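Local structure of B12-binding domain-containing protein (Kitasatospora setae, 6WTE) at residues Ile90-Ile93 / Arg94-Thr97; Lys206-Asn209 / Leu210-Tyr213. The protein is a cobalamin-dependent radical S-adenosylmethionine methylase, TsrM, that carries a [4Fe-4S] cluster and cobalamin and probably transfers methyl groups by a non-radical route. All coordinates share one frame; numbering follows the deposited sequence.

Interaction 1 (Ile90-Ile93 / Arg94-Thr97); sequences ITEI and RRLT
Glu-92 and Arg-95 cross at about a right angle at the C-terminal end of helix 83-96, the helix of a beta-alpha-beta unit in the B12-binding domain. Their carboxylate and guanidinium planes stand 71° apart, and Glu-92 OE1 lies 3.7 Å from Arg-95 NH1, well out of the guanidinium plane. The pair is therefore a long salt bridge held by charge alone. Arg-95 runs extended from CG to NE, which carries its guanidinium back over the preceding turn, near Thr-91 CG2. The other carboxylate oxygen, Glu-92 OE2, is hydrogen-bonded to His-53 of helix 48-58, so the glutamate ties two helices together while facing the arginine.

Ile-90 and Arg-94 instead lie side by side and point the same way, with Ile-90 CG2 4.1 Å from Arg-94 CD. The Arg-94 chain bends at chi3 (69°), and its NH1 forms a salt bridge with Glu-122. The backbones of the same two residues are joined by Arg-94 N donating to Ile-90 O over 3.0 Å, a regular helical bond.

At the last turn of the helix the bonding changes: Leu-96 N binds Ile-93 O at 2.9 Å from above the carbonyl plane, an i to i+3 bond, and Thr-97 N adds a weak bond to the same oxygen. Ile-93 and Thr-97 run alongside each other, their CG2 atoms 4.0 Å apart.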
loop_
_atom_site.group_PDB
_atom_site.type_symbol
_atom_site.label_atom_id
_atom_site.label_comp_id
_atom_site.label_asym_id
_atom_site.label_seq_id
_atom_site.Cartn_x
_atom_site.Cartn_y
_atom_site.Cartn_z
ATOM N N ILE A 90 -0.427 17.833 10.529
ATOM C CA ILE A 90 -0.136 18.915 9.588
ATOM C C ILE A 90 -0.571 20.262 10.159
ATOM O O ILE A 90 0.112 21.277 9.979
ATOM C CB ILE A 90 -0.798 18.627 8.231
ATOM C CG1 ILE A 90 -0.095 17.439 7.559
ATOM C CG2 ILE A 90 -0.780 19.881 7.356
ATOM C CD1 ILE A 90 -0.809 16.905 6.325
ATOM N N THR A 91 -1.704 20.294 10.862
ATOM C CA THR A 91 -2.162 21.552 11.445
ATOM C C THR A 91 -1.169 22.075 12.474
ATOM O O THR A 91 -0.899 23.282 12.530
ATOM C CB THR A 91 -3.551 21.373 12.064
ATOM O OG1 THR A 91 -4.495 21.090 11.028
ATOM C CG2 THR A 91 -3.983 22.630 12.800
ATOM N N GLU A 92 -0.597 21.179 13.286
ATOM C CA GLU A 92 0.426 21.607 14.237
ATOM C C GLU A 92 1.677 22.106 13.520
ATOM O O GLU A 92 2.275 23.109 13.931
ATOM C CB GLU A 92 0.762 20.463 15.194
ATOM C CG GLU A 92 1.717 20.854 16.315
ATOM C CD GLU A 92 1.119 21.864 17.286
ATOM O OE1 GLU A 92 -0.121 21.931 17.409
ATOM O OE2 GLU A 92 1.899 22.594 17.930
ATOM N N ILE A 93 2.088 21.423 12.448
ATOM C CA ILE A 93 3.239 21.875 11.670
ATOM C C ILE A 93 3.038 23.316 11.213
ATOM O O ILE A 93 3.929 24.162 11.354
ATOM C CB ILE A 93 3.487 20.939 10.474
ATOM C CG1 ILE A 93 4.115 19.621 10.937
ATOM C CG2 ILE A 93 4.382 21.616 9.451
ATOM C CD1 ILE A 93 4.134 18.537 9.853
ATOM N N ARG A 94 1.857 23.616 10.667
ATOM C CA ARG A 94 1.598 24.942 10.117
ATOM C C ARG A 94 1.492 26.010 11.197
ATOM O O ARG A 94 1.607 27.198 10.883
ATOM C CB ARG A 94 0.333 24.915 9.259
ATOM C CG ARG A 94 0.481 23.994 8.054
ATOM C CD ARG A 94 -0.749 23.981 7.169
ATOM N NE ARG A 94 -0.950 25.248 6.468
ATOM C CZ ARG A 94 -0.277 25.605 5.377
ATOM N NH1 ARG A 94 0.654 24.802 4.874
ATOM N NH2 ARG A 94 -0.527 26.767 4.791
ATOM N N ARG A 95 1.265 25.619 12.454
ATOM C CA ARG A 95 1.353 26.576 13.551
ATOM C C ARG A 95 2.792 26.947 13.875
ATOM O O ARG A 95 3.026 28.002 14.479
ATOM C CB ARG A 95 0.671 26.026 14.810
ATOM C CG ARG A 95 -0.847 25.921 14.702
ATOM C CD ARG A 95 -1.499 25.697 16.065
ATOM N NE ARG A 95 -2.866 25.190 15.940
ATOM C CZ ARG A 95 -3.512 24.517 16.889
ATOM N NH1 ARG A 95 -2.915 24.256 18.045
ATOM N NH2 ARG A 95 -4.754 24.098 16.681
ATOM N N LEU A 96 3.755 26.124 13.461
ATOM C CA LEU A 96 5.151 26.263 13.848
ATOM C C LEU A 96 6.042 26.821 12.747
ATOM O O LEU A 96 7.159 27.267 13.044
ATOM C CB LEU A 96 5.703 24.901 14.293
ATOM C CG LEU A 96 4.971 24.234 15.461
ATOM C CD1 LEU A 96 5.454 22.794 15.654
ATOM C CD2 LEU A 96 5.163 25.032 16.740
ATOM N N THR A 97 5.591 26.810 11.495
ATOM C CA THR A 97 6.406 27.294 10.391
ATOM C C THR A 97 5.495 27.851 9.309
ATOM O O THR A 97 4.356 27.404 9.144
ATOM C CB THR A 97 7.295 26.186 9.801
ATOM O OG1 THR A 97 8.056 26.714 8.704
ATOM C CG2 THR A 97 6.439 25.014 9.299
#

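Interaction 2 (Lys206-Asn209 / Leu210-Tyr213); sequences KVDN and LEYY
Asp-208 OD1 is gripped by two backbone amides, Glu-211 N across the contact and Gly-202 N from earlier in the same loop, which makes Asp-208 the N-cap residue of the short helix 209-214, its side chain accepting the capping bond. The bond from Glu-211 N to Asp-208 OD1 measures 3.3 Å, yet the donor comes from above the carboxylate plane, 68° out of it. Asp-208 CG is anti to the backbone N (chi1 -167°), which turns the carboxylate back over the first helical turn, where Asp-208 CG rests 3.5 Å from Glu-211 CB. The two acidic side chains cross obliquely, their carboxylate planes 61° apart; Asp-208 OD2 and Glu-211 OE1 are 4.6 Å from each other, a spacing at which the like charges may repel. A salt bridge from Glu-211 OE2 to Arg-215 probably offsets part of that.

Of the first i to i+4 bonds, that from Tyr-212 N to Asp-208 O is weak, while Tyr-213 N donates to Asn-209 O at 3.0 Å. Asn-209 ND2 turns to Asp-23 and the backbone oxygen of Arg-200, fastening the helix start to its surroundings. The Tyr-212 hydroxyl is hydrogen-bonded to Asp-40, at the end of strand 35-40 of the B12-binding domain. Asp-208 O lies at the edge of the Tyr-212 ring, near its plane, 3.3 Å from Tyr-212 CD2.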
loop_
_atom_site.group_PDB
_atom_site.type_symbol
_atom_site.label_atom_id
_atom_site.label_comp_id
_atom_site.label_asym_id
_atom_site.label_seq_id
_atom_site.Cartn_x
_atom_site.Cartn_y
_atom_site.Cartn_z
ATOM N N LYS A 206 17.341 10.792 10.046
ATOM C CA LYS A 206 17.170 9.970 8.862
ATOM C C LYS A 206 16.334 8.765 9.273
ATOM O O LYS A 206 16.296 8.398 10.451
ATOM C CB LYS A 206 18.511 9.504 8.272
ATOM C CG LYS A 206 19.448 10.617 7.837
ATOM C CD LYS A 206 18.867 11.365 6.649
ATOM C CE LYS A 206 19.789 12.479 6.207
ATOM N NZ LYS A 206 19.931 13.517 7.256
ATOM N N VAL A 207 15.636 8.164 8.303
ATOM C CA VAL A 207 14.868 6.960 8.604
ATOM C C VAL A 207 15.800 5.920 9.215
ATOM O O VAL A 207 16.872 5.626 8.670
ATOM C CB VAL A 207 14.168 6.418 7.345
ATOM C CG1 VAL A 207 13.486 5.104 7.652
ATOM C CG2 VAL A 207 13.131 7.416 6.821
ATOM N N ASP A 208 15.403 5.380 10.367
ATOM C CA ASP A 208 16.214 4.416 11.122
ATOM C C ASP A 208 15.759 3.008 10.749
ATOM O O ASP A 208 14.886 2.425 11.393
ATOM C CB ASP A 208 16.087 4.660 12.619
ATOM C CG ASP A 208 17.138 3.908 13.426
ATOM O OD1 ASP A 208 17.709 2.923 12.904
ATOM O OD2 ASP A 208 17.387 4.304 14.581
ATOM N N ASN A 209 16.388 2.442 9.720
ATOM C CA ASN A 209 15.900 1.180 9.178
ATOM C C ASN A 209 16.079 0.024 10.153
ATOM O O ASN A 209 15.191 -0.831 10.266
ATOM C CB ASN A 209 16.577 0.890 7.843
ATOM C CG ASN A 209 15.972 1.704 6.711
ATOM O OD1 ASN A 209 14.935 1.336 6.168
ATOM N ND2 ASN A 209 16.606 2.822 6.367
ATOM N N LEU A 210 17.202 -0.021 10.879
ATOM C CA LEU A 210 17.407 -1.126 11.812
ATOM C C LEU A 210 16.399 -1.076 12.951
ATOM O O LEU A 210 15.932 -2.121 13.418
ATOM C CB LEU A 210 18.836 -1.110 12.357
ATOM C CG LEU A 210 19.163 -2.265 13.308
ATOM C CD1 LEU A 210 19.090 -3.618 12.576
ATOM C CD2 LEU A 210 20.523 -2.056 13.941
ATOM N N GLU A 211 16.039 0.129 13.403
ATOM C CA GLU A 211 15.027 0.250 14.449
ATOM C C GLU A 211 13.719 -0.406 14.028
ATOM O O GLU A 211 13.117 -1.166 14.794
ATOM C CB GLU A 211 14.796 1.725 14.791
ATOM C CG GLU A 211 13.823 1.946 15.943
ATOM C CD GLU A 211 14.331 1.398 17.269
ATOM O OE1 GLU A 211 15.561 1.245 17.436
ATOM O OE2 GLU A 211 13.495 1.120 18.154
ATOM N N TYR A 212 13.272 -0.141 12.798
ATOM C CA TYR A 212 12.065 -0.797 12.304
ATOM C C TYR A 212 12.258 -2.303 12.206
ATOM O O TYR A 212 11.354 -3.076 12.545
ATOM C CB TYR A 212 11.676 -0.233 10.943
ATOM C CG TYR A 212 10.941 1.079 11.033
ATOM C CD1 TYR A 212 9.576 1.109 11.278
ATOM C CD2 TYR A 212 11.613 2.284 10.877
ATOM C CE1 TYR A 212 8.892 2.306 11.357
ATOM C CE2 TYR A 212 10.937 3.491 10.959
ATOM C CZ TYR A 212 9.575 3.491 11.198
ATOM O OH TYR A 212 8.880 4.674 11.274
ATOM N N TYR A 213 13.434 -2.736 11.754
ATOM C CA TYR A 213 13.677 -4.167 11.593
ATOM C C TYR A 213 13.619 -4.887 12.933
ATOM O O TYR A 213 13.045 -5.976 13.037
ATOM C CB TYR A 213 15.028 -4.385 10.917
ATOM C CG TYR A 213 15.328 -5.820 10.562
ATOM C CD1 TYR A 213 14.690 -6.434 9.493
ATOM C CD2 TYR A 213 16.260 -6.556 11.285
ATOM C CE1 TYR A 213 14.961 -7.737 9.154
ATOM C CE2 TYR A 213 16.547 -7.873 10.949
ATOM C CZ TYR A 213 15.892 -8.452 9.883
ATOM O OH TYR A 213 16.164 -9.750 9.544
#

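Overall arrangement
Interaction 1 comes first along the chain and closes before interaction 2 opens; their centres are 25 Å apart and their nearest atoms about 15 Å, so the two do not touch. They mark opposite helix ends: residues 90-97 finish helix 83-96 between strands 63-67 and 101-104 of the B12-binding domain, whereas residues 206-213 start helix 209-214, shortly before strand 219-221 of the radical SAM sheet. Neither is in contact with cobalamin: the side chain of Ile-90 is about 10 Å from it and that of Tyr-212 about 7 Å. Interaction 2 links the two domains: Asn-209 and Tyr-212 bind Asp-23 and Asp-40 of the B12-binding domain, and the Tyr-213 hydroxyl binds Asp-266 of strand 266-269.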